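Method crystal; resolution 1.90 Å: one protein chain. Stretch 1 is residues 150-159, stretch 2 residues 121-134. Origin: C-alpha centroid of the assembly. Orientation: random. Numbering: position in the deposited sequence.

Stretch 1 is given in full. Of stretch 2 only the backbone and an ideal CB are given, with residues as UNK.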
# COMPACT_ATOMS: atom_id res chain seq x y z
N GLY A 150 -15.78 -5.59 51.65
CA GLY A 150 -16.50 -5.17 52.85
C GLY A 150 -16.90 -3.71 52.87
O GLY A 150 -17.43 -3.24 53.88
N ASP A 151 -16.72 -2.98 51.76
CA ASP A 151 -17.04 -1.55 51.68
C ASP A 151 -18.02 -1.22 50.53
O ASP A 151 -18.15 -0.05 50.14
CB ASP A 151 -15.72 -0.76 51.56
CG ASP A 151 -14.90 -1.07 50.32
OD1 ASP A 151 -15.23 -2.05 49.60
OD2 ASP A 151 -13.91 -0.34 50.07
N GLY A 152 -18.66 -2.24 49.97
CA GLY A 152 -19.55 -2.06 48.83
C GLY A 152 -18.79 -2.27 47.53
O GLY A 152 -19.41 -2.37 46.46
N THR A 153 -17.45 -2.33 47.59
CA THR A 153 -16.67 -2.63 46.40
C THR A 153 -16.35 -4.12 46.38
O THR A 153 -16.11 -4.73 47.42
CB THR A 153 -15.43 -1.73 46.18
OG1 THR A 153 -14.42 -2.05 47.13
CG2 THR A 153 -15.75 -0.23 46.20
N TRP A 154 -16.39 -4.67 45.18
CA TRP A 154 -16.16 -6.05 44.83
C TRP A 154 -15.12 -6.04 43.72
O TRP A 154 -15.26 -5.27 42.75
CB TRP A 154 -17.46 -6.67 44.34
CG TRP A 154 -18.51 -6.74 45.41
CD1 TRP A 154 -19.28 -5.72 45.89
CD2 TRP A 154 -18.92 -7.92 46.11
NE1 TRP A 154 -20.13 -6.18 46.86
CE2 TRP A 154 -19.96 -7.54 46.98
CE3 TRP A 154 -18.55 -9.27 46.03
CZ2 TRP A 154 -20.61 -8.46 47.82
CZ3 TRP A 154 -19.19 -10.18 46.85
CH2 TRP A 154 -20.21 -9.78 47.72
N THR A 155 -14.05 -6.82 43.86
CA THR A 155 -12.99 -6.78 42.83
C THR A 155 -12.76 -8.15 42.19
O THR A 155 -12.83 -9.16 42.89
CB THR A 155 -11.67 -6.24 43.45
OG1 THR A 155 -11.36 -7.01 44.59
CG2 THR A 155 -11.75 -4.77 43.88
N ALA A 156 -12.50 -8.18 40.87
CA ALA A 156 -12.16 -9.42 40.15
C ALA A 156 -11.03 -9.14 39.19
O ALA A 156 -10.94 -8.04 38.66
CB ALA A 156 -13.36 -9.98 39.41
N GLN A 157 -10.15 -10.12 38.98
CA GLN A 157 -9.04 -9.95 38.06
C GLN A 157 -9.35 -10.67 36.77
O GLN A 157 -9.77 -11.84 36.80
CB GLN A 157 -7.72 -10.50 38.67
CG GLN A 157 -7.27 -9.80 39.96
CD GLN A 157 -7.01 -8.31 39.83
OE1 GLN A 157 -6.66 -7.79 38.76
NE2 GLN A 157 -7.15 -7.59 40.93
N ILE A 158 -9.22 -9.98 35.64
CA ILE A 158 -9.45 -10.60 34.32
C ILE A 158 -8.10 -10.92 33.64
O ILE A 158 -7.28 -10.02 33.48
CB ILE A 158 -10.40 -9.77 33.40
CG1 ILE A 158 -11.81 -9.62 34.03
CG2 ILE A 158 -10.52 -10.43 32.00
CD1 ILE A 158 -12.60 -8.36 33.54
N SER A 159 -7.86 -12.19 33.29
CA SER A 159 -6.66 -12.58 32.53
C SER A 159 -7.11 -12.50 31.09
O SER A 159 -8.04 -13.21 30.70
CB SER A 159 -6.23 -14.01 32.87
OG SER A 159 -5.95 -14.13 34.25
N UNK A 121 -26.33 3.15 49.99
CA UNK A 121 -25.60 2.44 51.04
C UNK A 121 -24.80 1.31 50.37
O UNK A 121 -25.33 0.66 49.47
CB UNK A 121 -26.55 1.89 52.11
N UNK A 122 -23.57 1.00 50.84
CA UNK A 122 -22.84 -0.14 50.26
C UNK A 122 -23.57 -1.49 50.51
O UNK A 122 -24.23 -1.67 51.53
CB UNK A 122 -21.43 -0.20 50.85
N UNK A 123 -23.46 -2.42 49.55
CA UNK A 123 -24.07 -3.75 49.63
C UNK A 123 -22.96 -4.81 49.70
O UNK A 123 -22.13 -4.89 48.78
CB UNK A 123 -24.99 -4.00 48.43
N UNK A 124 -22.89 -5.56 50.82
CA UNK A 124 -21.89 -6.62 51.04
C UNK A 124 -22.62 -7.94 51.32
O UNK A 124 -23.83 -7.94 51.57
CB UNK A 124 -20.95 -6.26 52.20
N UNK A 125 -21.88 -9.05 51.28
CA UNK A 125 -22.41 -10.37 51.60
C UNK A 125 -23.29 -11.04 50.56
O UNK A 125 -23.98 -12.02 50.87
CB UNK A 125 -23.21 -10.27 52.90
N UNK A 126 -23.25 -10.52 49.31
CA UNK A 126 -23.99 -11.09 48.18
C UNK A 126 -23.26 -12.35 47.68
O UNK A 126 -22.09 -12.59 48.02
CB UNK A 126 -24.14 -10.06 47.05
N UNK A 127 -23.92 -13.12 46.80
CA UNK A 127 -23.33 -14.28 46.13
C UNK A 127 -23.40 -13.97 44.62
O UNK A 127 -24.34 -14.38 43.94
CB UNK A 127 -24.06 -15.58 46.49
N UNK A 128 -22.46 -13.16 44.09
CA UNK A 128 -22.56 -12.79 42.67
C UNK A 128 -22.19 -13.92 41.70
O UNK A 128 -21.40 -14.82 42.02
CB UNK A 128 -21.66 -11.59 42.40
N UNK A 129 -22.73 -13.82 40.48
CA UNK A 129 -22.39 -14.73 39.40
C UNK A 129 -20.98 -14.39 38.98
O UNK A 129 -20.45 -13.37 39.39
CB UNK A 129 -23.37 -14.63 38.23
N UNK A 130 -20.40 -15.19 38.10
CA UNK A 130 -19.11 -14.87 37.50
C UNK A 130 -19.28 -13.58 36.67
O UNK A 130 -20.37 -13.36 36.14
CB UNK A 130 -18.60 -16.03 36.64
N UNK A 131 -18.24 -12.73 36.54
CA UNK A 131 -18.36 -11.52 35.69
C UNK A 131 -18.76 -11.88 34.25
O UNK A 131 -18.33 -12.91 33.73
CB UNK A 131 -17.04 -10.75 35.68
N UNK A 132 -19.65 -11.09 33.66
CA UNK A 132 -20.10 -11.32 32.30
C UNK A 132 -19.19 -10.54 31.32
O UNK A 132 -19.11 -9.30 31.39
CB UNK A 132 -21.56 -10.90 32.14
N UNK A 133 -18.46 -11.28 30.45
CA UNK A 133 -17.51 -10.69 29.50
C UNK A 133 -18.05 -10.77 28.08
O UNK A 133 -18.49 -11.84 27.64
CB UNK A 133 -16.15 -11.39 29.59
N UNK A 134 -18.00 -9.65 27.38
CA UNK A 134 -18.41 -9.56 25.98
C UNK A 134 -17.49 -8.65 25.20
O UNK A 134 -16.57 -8.03 25.79
CB UNK A 134 -19.85 -9.06 25.87

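Position 121 lies beyond the reach of stretch 1, which places no demand on its side chain; many residues would do, and the deposited one is Asn121, whose ND2 is hydrogen-bonded elsewhere in the structure.

At position 122 the CA-to-CB bond points toward the turn of stretch 1, and the ideal CB lies only 3.3 Å from CA of Gly152. A compact side chain that does not grow further in that direction is favoured. The phi of -63° and psi of 146° also admit proline, alongside alanine or serine. The residue is Pro122. Its CB rests 3.5 Å from CA of Gly152 and 3.5 Å from O of Asp151, a close fit that depends on glycine opposite: a CB on Gly152 would clash with that of the proline.

Position 123 points its CB sideways, with nothing of stretch 1 within 5.5 Å, so the extended backbone (phi -114°, psi 117°) is the main guide and suits beta-branched residues among others. It is Val123. Its carbonyl matters more to this contact than its side chain: NE1 of Trp154 donates a hydrogen bond to O of Val123 at 3.1 Å, with a nearly straight angle of 166°. Any residue type could supply that acceptor.

Position 124 also directs its CB sideways, 4.6 Å from CA of Gly150 and 4.9 Å from CZ2 of Trp154. A small or medium side chain, such as threonine, valine or serine, could cover the glycine backbone. In Thr124, chi1 is p, and CG2 packs 3.6 Å from C of Gly150 and 3.8 Å from N of Gly152.

Position 125 has a phi of 75°, which favours glycine, though asparagine can also adopt it. Gly125 brings its N to 3.7 Å from CZ2 of Trp154.

Position 126 points toward the indole, its ideal CB 4.0 Å from CZ2 of Trp154; an apolar side chain suits such a neighbour, whether leucine, isoleucine or methionine. It is Leu126, with CB 3.8 Å from CZ2 of Trp154.

Position 127 points away and tolerates polar residues; it is Asn127.

Position 128 turns back toward the indole, its ideal CB 5.3 Å from CZ3 of Trp154. A modest apolar group could close this gap, and phi of -73° permits proline. Pro128 does so through its ring, with CD 3.8 Å from CZ3 of Trp154.

Positions 129 and 130 are out of reach and little constrained by stretch 1; they are Asp129 and Ala130.

Position 131 faces Ala156 and Ile158, its ideal CB 5.3 Å from CB of Ala156. With phi at -56°, proline is allowed, and valine would also suit the apolar surroundings. CG of Pro131 lies 4.1 Å from CB of Ala156.

Position 132, out of reach, is Ser132. At 133 the CB points toward stretch 1 but ends well short of it, leaving room for a longer apolar chain such as leucine or methionine. Leu133 spans the gap, placing CD2 3.9 Å from CD1 of Ile158. Position 134, again out of reach, is Ser134.

Stretch 2 (121-134) NPVTGLNPDAPSLS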
# COMPACT_ATOMS: atom_id res chain seq x y z
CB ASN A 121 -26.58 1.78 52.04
CG ASN A 121 -27.44 2.75 52.80
OD1 ASN A 121 -26.96 3.77 53.30
ND2 ASN A 121 -28.74 2.47 52.88
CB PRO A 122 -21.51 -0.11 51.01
CG PRO A 122 -21.79 0.62 52.27
CD PRO A 122 -22.77 1.68 51.88
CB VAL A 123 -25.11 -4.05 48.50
CG1 VAL A 123 -25.56 -5.50 48.55
CG2 VAL A 123 -26.33 -3.13 48.60
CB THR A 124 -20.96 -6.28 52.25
OG1 THR A 124 -21.75 -6.23 53.44
CG2 THR A 124 -20.22 -4.96 52.08
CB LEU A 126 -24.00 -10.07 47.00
CG LEU A 126 -24.75 -8.76 47.15
CD1 LEU A 126 -24.45 -7.87 45.99
CD2 LEU A 126 -26.26 -8.97 47.26
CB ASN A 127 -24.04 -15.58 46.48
CG ASN A 127 -23.43 -16.76 45.79
OD1 ASN A 127 -22.21 -16.85 45.61
ND2 ASN A 127 -24.28 -17.64 45.29
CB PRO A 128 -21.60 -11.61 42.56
CG PRO A 128 -20.57 -11.85 43.60
CD PRO A 128 -21.28 -12.54 44.74
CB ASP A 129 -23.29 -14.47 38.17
CG ASP A 129 -24.79 -14.41 38.42
OD1 ASP A 129 -25.22 -14.69 39.56
OD2 ASP A 129 -25.53 -14.14 37.45
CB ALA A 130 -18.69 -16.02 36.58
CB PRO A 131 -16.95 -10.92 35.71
CG PRO A 131 -16.36 -11.41 37.01
CD PRO A 131 -16.88 -12.82 37.12
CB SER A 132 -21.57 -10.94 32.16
OG SER A 132 -21.97 -10.87 30.80
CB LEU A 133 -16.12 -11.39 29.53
CG LEU A 133 -15.43 -11.73 30.86
CD1 LEU A 133 -14.06 -12.35 30.59
CD2 LEU A 133 -15.26 -10.52 31.75
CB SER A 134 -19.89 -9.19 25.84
OG SER A 134 -20.17 -7.90 26.36
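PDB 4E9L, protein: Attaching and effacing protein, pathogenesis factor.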